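Local coordinates for protein amorpha-4,11-diene synthase (Artemisia annua, PDB 4GAX) that probably cyclises farnesyl diphosphate to a sesquiterpene, as an engineered plant terpene synthase of metal-dependent type, at residues Q88-S93 with K242-E247; L122-M127 with C136-N141; E333-W338 with F383-V388. One frame throughout, in Å; residues are numbered along the deposited sequence.

Contact 1 of 3, residues Q88-S93 with K242-E247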
loop_
_atom_site.group_PDB
_atom_site.type_symbol
_atom_site.label_atom_id
_atom_site.label_comp_id
_atom_site.label_asym_id
_atom_site.label_seq_id
_atom_site.Cartn_x
_atom_site.Cartn_y
_atom_site.Cartn_z
ATOM N N GLN A 88 -9.000 14.180 1.564
ATOM C CA GLN A 88 -8.101 13.041 1.387
ATOM C C GLN A 88 -8.428 11.926 2.374
ATOM O O GLN A 88 -8.512 10.749 2.011
ATOM C CB GLN A 88 -6.632 13.478 1.551
ATOM C CG GLN A 88 -6.089 14.310 0.387
ATOM C CD GLN A 88 -4.668 14.824 0.653
ATOM O OE1 GLN A 88 -4.222 14.891 1.799
ATOM N NE2 GLN A 88 -3.957 15.180 -0.409
ATOM N N ARG A 89 -8.594 12.296 3.636
ATOM C CA ARG A 89 -8.892 11.307 4.663
ATOM C C ARG A 89 -10.291 10.730 4.537
ATOM O O ARG A 89 -10.537 9.587 4.951
ATOM C CB ARG A 89 -8.669 11.914 6.052
ATOM C CG ARG A 89 -7.228 12.444 6.226
ATOM C CD ARG A 89 -7.023 12.948 7.627
ATOM N NE ARG A 89 -7.016 11.842 8.570
ATOM C CZ ARG A 89 -6.580 11.932 9.823
ATOM N NH1 ARG A 89 -6.137 13.093 10.294
ATOM N NH2 ARG A 89 -6.586 10.859 10.605
ATOM N N LEU A 90 -11.221 11.517 3.991
ATOM C CA LEU A 90 -12.575 10.994 3.745
ATOM C C LEU A 90 -12.628 10.042 2.533
ATOM O O LEU A 90 -13.657 9.389 2.268
ATOM C CB LEU A 90 -13.588 12.126 3.565
ATOM C CG LEU A 90 -13.905 12.901 4.851
ATOM C CD1 LEU A 90 -14.737 14.159 4.521
ATOM C CD2 LEU A 90 -14.652 11.998 5.824
ATOM N N GLY A 91 -11.525 9.998 1.794
ATOM C CA GLY A 91 -11.337 9.010 0.748
ATOM C C GLY A 91 -11.919 9.417 -0.590
ATOM O O GLY A 91 -12.167 8.555 -1.435
ATOM N N ILE A 92 -12.143 10.723 -0.781
ATOM C CA ILE A 92 -12.720 11.226 -2.037
ATOM C C ILE A 92 -11.789 12.154 -2.819
ATOM O O ILE A 92 -12.233 12.939 -3.666
ATOM C CB ILE A 92 -14.068 11.929 -1.815
ATOM C CG1 ILE A 92 -14.032 12.796 -0.557
ATOM C CG2 ILE A 92 -15.180 10.907 -1.691
ATOM C CD1 ILE A 92 -15.266 13.665 -0.425
ATOM N N SER A 93 -10.495 12.070 -2.540
ATOM C CA SER A 93 -9.535 12.895 -3.262
ATOM C C SER A 93 -9.562 12.612 -4.772
ATOM O O SER A 93 -9.349 13.526 -5.574
ATOM C CB SER A 93 -8.131 12.722 -2.686
ATOM O OG SER A 93 -7.708 11.375 -2.801
ATOM N N LYS A 242 -21.660 13.978 3.478
ATOM C CA LYS A 242 -22.710 13.366 2.663
ATOM C C LYS A 242 -22.118 12.757 1.397
ATOM O O LYS A 242 -22.416 11.610 1.028
ATOM C CB LYS A 242 -23.774 14.397 2.298
ATOM C CG LYS A 242 -24.984 13.790 1.615
ATOM C CD LYS A 242 -25.949 14.865 1.143
ATOM C CE LYS A 242 -27.300 14.264 0.787
ATOM N NZ LYS A 242 -28.161 15.254 0.087
ATOM N N LEU A 243 -21.258 13.528 0.743
ATOM C CA LEU A 243 -20.580 13.075 -0.458
ATOM C C LEU A 243 -19.658 11.890 -0.187
ATOM O O LEU A 243 -19.622 10.923 -0.963
ATOM C CB LEU A 243 -19.752 14.227 -1.038
ATOM C CG LEU A 243 -18.904 13.907 -2.267
ATOM C CD1 LEU A 243 -19.768 13.366 -3.398
ATOM C CD2 LEU A 243 -18.165 15.144 -2.711
ATOM N N ALA A 244 -18.892 11.973 0.895
ATOM C CA ALA A 244 -17.935 10.913 1.206
ATOM C C ALA A 244 -18.616 9.561 1.412
ATOM O O ALA A 244 -18.075 8.516 1.035
ATOM C CB ALA A 244 -17.085 11.278 2.441
ATOM N N LYS A 245 -19.791 9.575 2.024
ATOM C CA LYS A 245 -20.468 8.316 2.324
ATOM C C LYS A 245 -21.133 7.738 1.081
ATOM O O LYS A 245 -21.103 6.522 0.871
ATOM C CB LYS A 245 -21.494 8.505 3.438
ATOM C CG LYS A 245 -20.891 8.846 4.794
ATOM C CD LYS A 245 -22.016 9.194 5.805
ATOM C CE LYS A 245 -22.314 8.042 6.740
ATOM N NZ LYS A 245 -23.502 8.325 7.622
ATOM N N LEU A 246 -21.747 8.604 0.271
ATOM C CA LEU A 246 -22.378 8.175 -0.983
ATOM C C LEU A 246 -21.317 7.575 -1.901
ATOM O O LEU A 246 -21.520 6.524 -2.528
ATOM C CB LEU A 246 -23.052 9.356 -1.690
ATOM C CG LEU A 246 -24.539 9.638 -1.439
ATOM C CD1 LEU A 246 -24.966 9.211 -0.060
ATOM C CD2 LEU A 246 -24.849 11.128 -1.654
ATOM N N GLU A 247 -20.179 8.257 -1.977
ATOM C CA GLU A 247 -19.076 7.830 -2.831
ATOM C C GLU A 247 -18.432 6.566 -2.289
ATOM O O GLU A 247 -18.053 5.688 -3.053
ATOM C CB GLU A 247 -18.037 8.937 -2.936
ATOM C CG GLU A 247 -18.475 10.061 -3.854
ATOM C CD GLU A 247 -18.555 9.620 -5.307
ATOM O OE1 GLU A 247 -17.830 8.670 -5.698
ATOM O OE2 GLU A 247 -19.344 10.228 -6.057
HETATM O O HOH W 1 -15.376 8.021 0.529
#
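Water 1 is gripped by two hydrogen bonds and donates both: its oxygen stands 2.8 Å from Leu90 O and 2.8 Å from Ala244 O. The two bonds open at about 113° at the water, close to tetrahedral, so one molecule joins the carbonyls of two backbones that share no direct hydrogen bond. Just after Leu90, Gly91, with phi at +86°, closes a Schellman motif, its N donating back to Gln88 O at 3.1 Å. The chain then turns, and Ile92 is brought against the helix of 242-247. In the all-helical fold of plant terpene synthases, this lays the C-terminal end of helix 77-89 beside the early part of helix 238-269. The small side chain of Ala244 lets the backbones come near, with CA atoms of Leu90 and Ala244 5.9 Å apart; Leu90 CB touches Ala244 CB at 3.8 Å. Ile92 reaches out with both branches. Its CG1 takes the crowded position between the backbone N and the carbonyl carbon (chi1 41°), sending CD1 to Leu243 CD2 at 4.0 Å. CG2 goes the other way along the helix and crosses the bent chain of Glu247 at about a right angle, 3.7 Å from Glu247 CB. The carboxylate of Glu247 leaves this apolar patch and hydrogen-bonds Tyr94 through OE1. Tyr226 and Ile227 of helix 219-232 pack on Leu90, and Val56 of helix 52-71 lies against Leu243 and Glu247.

Contact 2 of 3, residues L122-M127 with C136-N141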
loop_
_atom_site.group_PDB
_atom_site.type_symbol
_atom_site.label_atom_id
_atom_site.label_comp_id
_atom_site.label_asym_id
_atom_site.label_seq_id
_atom_site.Cartn_x
_atom_site.Cartn_y
_atom_site.Cartn_z
ATOM N N LEU A 122 0.447 20.397 9.512
ATOM C CA LEU A 122 -0.375 19.853 8.429
ATOM C C LEU A 122 0.235 20.226 7.082
ATOM O O LEU A 122 0.300 19.408 6.161
ATOM C CB LEU A 122 -1.816 20.380 8.532
ATOM C CG LEU A 122 -2.738 19.971 7.384
ATOM C CD1 LEU A 122 -2.829 18.438 7.318
ATOM C CD2 LEU A 122 -4.109 20.595 7.521
ATOM N N TRP A 123 0.710 21.458 6.971
ATOM C CA TRP A 123 1.329 21.899 5.731
ATOM C C TRP A 123 2.494 20.981 5.388
ATOM O O TRP A 123 2.617 20.525 4.251
ATOM C CB TRP A 123 1.810 23.345 5.857
ATOM C CG TRP A 123 2.800 23.754 4.791
ATOM C CD1 TRP A 123 2.512 24.185 3.529
ATOM C CD2 TRP A 123 4.235 23.778 4.909
ATOM N NE1 TRP A 123 3.682 24.479 2.847
ATOM C CE2 TRP A 123 4.752 24.230 3.673
ATOM C CE3 TRP A 123 5.132 23.455 5.938
ATOM C CZ2 TRP A 123 6.119 24.384 3.440
ATOM C CZ3 TRP A 123 6.491 23.598 5.709
ATOM C CH2 TRP A 123 6.974 24.064 4.471
ATOM N N PHE A 124 3.323 20.691 6.389
ATOM C CA PHE A 124 4.531 19.902 6.185
ATOM C C PHE A 124 4.173 18.523 5.632
ATOM O O PHE A 124 4.761 18.059 4.651
ATOM C CB PHE A 124 5.287 19.785 7.517
ATOM C CG PHE A 124 6.465 18.858 7.483
ATOM C CD1 PHE A 124 7.698 19.300 7.043
ATOM C CD2 PHE A 124 6.342 17.550 7.931
ATOM C CE1 PHE A 124 8.810 18.439 7.030
ATOM C CE2 PHE A 124 7.429 16.692 7.940
ATOM C CZ PHE A 124 8.673 17.137 7.478
ATOM N N ARG A 125 3.212 17.871 6.272
ATOM C CA ARG A 125 2.837 16.522 5.883
ATOM C C ARG A 125 2.170 16.463 4.504
ATOM O O ARG A 125 2.487 15.593 3.692
ATOM C CB ARG A 125 1.931 15.894 6.948
ATOM C CG ARG A 125 1.468 14.496 6.585
ATOM C CD ARG A 125 0.699 13.842 7.719
ATOM N NE ARG A 125 -0.584 14.507 7.992
ATOM C CZ ARG A 125 -1.650 14.432 7.194
ATOM N NH1 ARG A 125 -1.598 13.714 6.073
ATOM N NH2 ARG A 125 -2.775 15.061 7.524
ATOM N N LEU A 126 1.249 17.388 4.237
ATOM C CA LEU A 126 0.587 17.430 2.924
ATOM C C LEU A 126 1.556 17.749 1.799
ATOM O O LEU A 126 1.435 17.204 0.682
ATOM C CB LEU A 126 -0.568 18.437 2.904
ATOM C CG LEU A 126 -1.772 18.247 3.815
ATOM C CD1 LEU A 126 -2.853 19.303 3.461
ATOM C CD2 LEU A 126 -2.335 16.831 3.721
ATOM N N MET A 127 2.517 18.633 2.066
ATOM C CA MET A 127 3.538 18.908 1.064
ATOM C C MET A 127 4.352 17.647 0.747
ATOM O O MET A 127 4.505 17.274 -0.415
ATOM C CB MET A 127 4.463 20.055 1.510
ATOM C CG MET A 127 3.791 21.438 1.490
ATOM S SD MET A 127 3.281 21.997 -0.162
ATOM C CE MET A 127 1.554 21.587 -0.141
ATOM N N CYS A 136 12.455 20.604 7.529
ATOM C CA CYS A 136 11.953 20.688 8.901
ATOM C C CYS A 136 12.031 22.062 9.556
ATOM O O CYS A 136 11.597 22.210 10.702
ATOM C CB CYS A 136 12.711 19.702 9.782
ATOM S SG CYS A 136 12.149 18.048 9.541
ATOM N N ASP A 137 12.595 23.050 8.859
ATOM C CA ASP A 137 12.768 24.395 9.431
ATOM C C ASP A 137 11.472 24.960 9.993
ATOM O O ASP A 137 11.489 25.702 10.965
ATOM C CB ASP A 137 13.305 25.380 8.391
ATOM C CG ASP A 137 14.736 25.074 7.974
ATOM O OD1 ASP A 137 15.384 24.224 8.628
ATOM O OD2 ASP A 137 15.211 25.695 6.994
ATOM N N VAL A 138 10.352 24.601 9.374
ATOM C CA VAL A 138 9.062 25.122 9.781
ATOM C C VAL A 138 8.768 24.783 11.243
ATOM O O VAL A 138 7.991 25.482 11.904
ATOM C CB VAL A 138 7.929 24.600 8.865
ATOM C CG1 VAL A 138 7.714 23.094 9.058
ATOM C CG2 VAL A 138 6.633 25.365 9.119
ATOM N N PHE A 139 9.412 23.735 11.761
ATOM C CA PHE A 139 9.156 23.303 13.140
ATOM C C PHE A 139 9.962 24.023 14.210
ATOM O O PHE A 139 9.666 23.896 15.401
ATOM C CB PHE A 139 9.346 21.793 13.277
ATOM C CG PHE A 139 8.356 21.002 12.478
ATOM C CD1 PHE A 139 7.017 20.984 12.842
ATOM C CD2 PHE A 139 8.758 20.298 11.345
ATOM C CE1 PHE A 139 6.088 20.259 12.090
ATOM C CE2 PHE A 139 7.839 19.579 10.594
ATOM C CZ PHE A 139 6.508 19.557 10.971
ATOM N N ASN A 140 10.972 24.771 13.792
ATOM C CA ASN A 140 11.873 25.387 14.753
ATOM C C ASN A 140 11.168 26.216 15.819
ATOM O O ASN A 140 11.579 26.208 16.978
ATOM C CB ASN A 140 12.974 26.176 14.039
ATOM C CG ASN A 140 14.017 25.263 13.426
ATOM O OD1 ASN A 140 14.277 24.176 13.942
ATOM N ND2 ASN A 140 14.617 25.694 12.319
ATOM N N ASN A 141 10.087 26.899 15.453
ATOM C CA ASN A 141 9.357 27.673 16.458
ATOM C C ASN A 141 8.250 26.909 17.191
ATOM O O ASN A 141 7.399 27.501 17.859
ATOM C CB ASN A 141 8.880 29.010 15.891
ATOM C CG ASN A 141 10.042 29.913 15.510
ATOM O OD1 ASN A 141 10.953 30.161 16.313
ATOM N ND2 ASN A 141 10.031 30.389 14.271
#
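Phe139 drives the edge of its ring into a face of Phe124, a T-shaped pair with centroids 4.8 Å apart and planes at 71°. The foremost atom, Phe139 CE2, sits over the middle of the Phe124 ring, and its closest approach there is 3.5 Å, to Phe124 CG. Phe139 CZ follows it, nearer the CB end of the same ring. Phe124 presents this face because its CG lies anti to the backbone N (chi1 173°), which swings the ring off helix 120-129 toward the returning chain; Phe139, with CG anti to its own carbonyl carbon, meets it at about a right angle. Cys136 adds a sulfur-aromatic contact at the far end of the ring, SG being 4.1 Å from Phe124 CZ in an oblique approach. Within the N-terminal helical domain of a terpene synthase, the loop after helix 120-129 here doubles back onto that helix. Residues 137-140 have helical backbone angles without the regular helical bonds, and a bond of 2.9 Å from Phe139 N to Cys136 O closes a turn of the backbone there. Val138 takes a second aromatic: its CG1 lies in the plane of the Trp123 ring, at the edge, 3.6 Å from Trp123 CZ3. One face of that indole carries Met127 CG of the same helix, and Trp115 stacks on the ring. An alanine in place of Phe124 would remove the face that receives Phe139 and the rim that Cys136 SG touches, and would probably loosen the returning chain. Leu177 of helix 175-194 packs on Phe124, Cys136 and Phe139 alike.

Contact 3 of 3, residues E333-W338 with F383-V388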
loop_
_atom_site.group_PDB
_atom_site.type_symbol
_atom_site.label_atom_id
_atom_site.label_comp_id
_atom_site.label_asym_id
_atom_site.label_seq_id
_atom_site.Cartn_x
_atom_site.Cartn_y
_atom_site.Cartn_z
ATOM N N GLU A 333 12.781 -23.011 -17.861
ATOM C CA GLU A 333 13.074 -22.839 -19.285
ATOM C C GLU A 333 11.787 -22.586 -20.067
ATOM O O GLU A 333 11.767 -21.785 -21.009
ATOM C CB GLU A 333 13.838 -24.044 -19.854
ATOM C CG GLU A 333 14.112 -23.956 -21.353
ATOM C CD GLU A 333 14.781 -22.647 -21.765
ATOM O OE1 GLU A 333 15.735 -22.217 -21.077
ATOM O OE2 GLU A 333 14.352 -22.047 -22.778
ATOM N N ALA A 334 10.714 -23.264 -19.668
ATOM C CA ALA A 334 9.403 -23.023 -20.259
ATOM C C ALA A 334 8.971 -21.565 -20.055
ATOM O O ALA A 334 8.348 -20.956 -20.934
ATOM C CB ALA A 334 8.380 -23.966 -19.670
ATOM N N ILE A 335 9.293 -21.000 -18.896
ATOM C CA ILE A 335 8.954 -19.599 -18.651
ATOM C C ILE A 335 9.824 -18.700 -19.535
ATOM O O ILE A 335 9.325 -17.732 -20.114
ATOM C CB ILE A 335 9.057 -19.224 -17.157
ATOM C CG1 ILE A 335 7.941 -19.914 -16.371
ATOM C CG2 ILE A 335 8.934 -17.701 -16.956
ATOM C CD1 ILE A 335 6.538 -19.332 -16.636
ATOM N N GLU A 336 11.109 -19.043 -19.663
ATOM C CA GLU A 336 12.015 -18.326 -20.564
ATOM C C GLU A 336 11.508 -18.378 -21.999
ATOM O O GLU A 336 11.608 -17.396 -22.739
ATOM C CB GLU A 336 13.436 -18.907 -20.514
ATOM C CG GLU A 336 14.172 -18.724 -19.195
ATOM C CD GLU A 336 14.551 -17.277 -18.896
ATOM O OE1 GLU A 336 14.285 -16.380 -19.728
ATOM O OE2 GLU A 336 15.130 -17.036 -17.810
ATOM N N ARG A 337 10.963 -19.531 -22.384
ATOM C CA ARG A 337 10.452 -19.735 -23.735
ATOM C C ARG A 337 9.186 -18.919 -23.985
ATOM O O ARG A 337 8.996 -18.389 -25.077
ATOM C CB ARG A 337 10.197 -21.224 -23.988
ATOM C CG ARG A 337 10.634 -21.704 -25.360
ATOM C CD ARG A 337 10.790 -23.218 -25.387
ATOM N NE ARG A 337 12.172 -23.638 -25.167
ATOM C CZ ARG A 337 13.026 -23.917 -26.148
ATOM N NH1 ARG A 337 12.635 -23.822 -27.413
ATOM N NH2 ARG A 337 14.268 -24.292 -25.865
ATOM N N TRP A 338 8.332 -18.822 -22.965
ATOM C CA TRP A 338 7.140 -17.975 -23.014
ATOM C C TRP A 338 6.330 -18.261 -24.273
ATOM O O TRP A 338 6.172 -17.389 -25.135
ATOM C CB TRP A 338 7.535 -16.499 -22.978
ATOM C CG TRP A 338 6.456 -15.565 -22.496
ATOM C CD1 TRP A 338 5.383 -15.113 -23.211
ATOM C CD2 TRP A 338 6.362 -14.951 -21.198
ATOM N NE1 TRP A 338 4.623 -14.258 -22.439
ATOM C CE2 TRP A 338 5.202 -14.145 -21.199
ATOM C CE3 TRP A 338 7.144 -15.010 -20.038
ATOM C CZ2 TRP A 338 4.804 -13.396 -20.080
ATOM C CZ3 TRP A 338 6.751 -14.258 -18.924
ATOM C CH2 TRP A 338 5.592 -13.464 -18.955
ATOM N N PHE A 383 10.590 -8.898 -16.556
ATOM C CA PHE A 383 10.556 -8.898 -15.096
ATOM C C PHE A 383 9.876 -10.154 -14.565
ATOM O O PHE A 383 10.206 -10.647 -13.484
ATOM C CB PHE A 383 9.824 -7.662 -14.578
ATOM C CG PHE A 383 10.688 -6.428 -14.510
ATOM C CD1 PHE A 383 11.372 -6.106 -13.343
ATOM C CD2 PHE A 383 10.817 -5.598 -15.610
ATOM C CE1 PHE A 383 12.162 -4.973 -13.270
ATOM C CE2 PHE A 383 11.605 -4.456 -15.544
ATOM C CZ PHE A 383 12.280 -4.146 -14.371
ATOM N N VAL A 384 8.909 -10.664 -15.318
ATOM C CA VAL A 384 8.237 -11.884 -14.919
ATOM C C VAL A 384 9.211 -13.047 -15.050
ATOM O O VAL A 384 9.330 -13.877 -14.136
ATOM C CB VAL A 384 6.986 -12.132 -15.767
ATOM C CG1 VAL A 384 6.223 -13.344 -15.228
ATOM C CG2 VAL A 384 6.087 -10.901 -15.728
ATOM N N LYS A 385 9.934 -13.091 -16.166
ATOM C CA LYS A 385 10.940 -14.132 -16.361
ATOM C C LYS A 385 12.025 -14.025 -15.309
ATOM O O LYS A 385 12.503 -15.039 -14.810
ATOM C CB LYS A 385 11.578 -14.017 -17.736
ATOM C CG LYS A 385 10.649 -14.361 -18.882
ATOM C CD LYS A 385 11.398 -14.195 -20.184
ATOM C CE LYS A 385 10.559 -14.580 -21.375
ATOM N NZ LYS A 385 11.353 -14.368 -22.608
ATOM N N ASP A 386 12.420 -12.797 -14.976
ATOM C CA ASP A 386 13.501 -12.604 -14.004
ATOM C C ASP A 386 13.083 -13.066 -12.612
ATOM O O ASP A 386 13.905 -13.524 -11.824
ATOM C CB ASP A 386 13.959 -11.149 -13.949
ATOM C CG ASP A 386 15.328 -11.006 -13.322
ATOM O OD1 ASP A 386 16.270 -11.621 -13.859
ATOM O OD2 ASP A 386 15.459 -10.317 -12.286
ATOM N N PHE A 387 11.791 -12.956 -12.322
ATOM C CA PHE A 387 11.231 -13.448 -11.065
ATOM C C PHE A 387 11.378 -14.970 -10.956
ATOM O O PHE A 387 11.869 -15.484 -9.949
ATOM C CB PHE A 387 9.758 -13.042 -10.956
ATOM C CG PHE A 387 9.034 -13.685 -9.805
ATOM C CD1 PHE A 387 9.273 -13.274 -8.504
ATOM C CD2 PHE A 387 8.101 -14.689 -10.027
ATOM C CE1 PHE A 387 8.611 -13.862 -7.445
ATOM C CE2 PHE A 387 7.430 -15.285 -8.967
ATOM C CZ PHE A 387 7.688 -14.874 -7.677
ATOM N N VAL A 388 10.966 -15.687 -12.003
ATOM C CA VAL A 388 11.056 -17.145 -12.011
ATOM C C VAL A 388 12.515 -17.606 -12.021
ATOM O O VAL A 388 12.879 -18.562 -11.332
ATOM C CB VAL A 388 10.301 -17.741 -13.206
ATOM C CG1 VAL A 388 10.228 -19.250 -13.098
ATOM C CG2 VAL A 388 8.901 -17.137 -13.266
HETATM O O HOH W 2 14.202 -15.330 -22.309
#
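Lys385 NZ makes two hydrogen bonds, one to Glu336 O at 3.0 Å and one to water 2, which in turn donates to Glu336 OE1. The bond to the carbonyl lies in its plane and on a lone pair, with a C=O...N angle of 139°. Two antiparallel helices of the helical, metal-binding terpene synthase domain are tied in this way: the axes of 333-337 and 383-388 run at 172° and come within 9.5 Å. Glu336 O belongs to the last turn of helix 325-337, where the partial negative charge of a helix end probably strengthens the pull on the ammonium. The side chain of Glu336 is bent at chi2, and its carboxylate has a stronger partner than the lysine: OE2 forms a salt bridge with Arg389, which also binds Asp386. OE1, besides accepting from water 2, comes 3.6 Å from Lys385 CD, where the two side chains cross obliquely. The lysine reaches the helix end because its chain is fully extended beyond CG, crossing Trp338 obliquely on the way, with CE 3.7 Å from Trp338 CE3. Trp338 leaves the helix with positive phi, and its indole, CG anti to the backbone N, turns toward helix 374-399. There Val384 CB lies at the edge of the six-membered ring, near its plane, 3.7 Å from Trp338 CH2. Phe357 and Tyr361 of helix 351-370 approach this indole edge-to-face, and Lys381 makes a cation-pi contact with it. One turn further along the pair of helices, the branches of Ile335 and Val388 cross at about a right angle, CG2 of Ile335 and CG2 of Val388 touching at 3.7 Å.

Contacts 1 and 2 are buried and adjoin one another: Gln88, in contact 1's helix 77-89, packs on Leu126 of contact 2's helix 120-129, although their centres are 26 Å apart. Contact 3 is only partly buried, lies across the chain's centre from both and touches neither, about 28 and 27 Å away between nearest atoms. The chemistry follows the setting. Contact 1 joins chain parts far apart in sequence through aliphatic branches and one water; contact 2, linking a helix to the chain just after it, is aromatic and has no hydrogen bond across it. Contact 3 pairs two helices of the metal-binding range and adds charged groups to its packing.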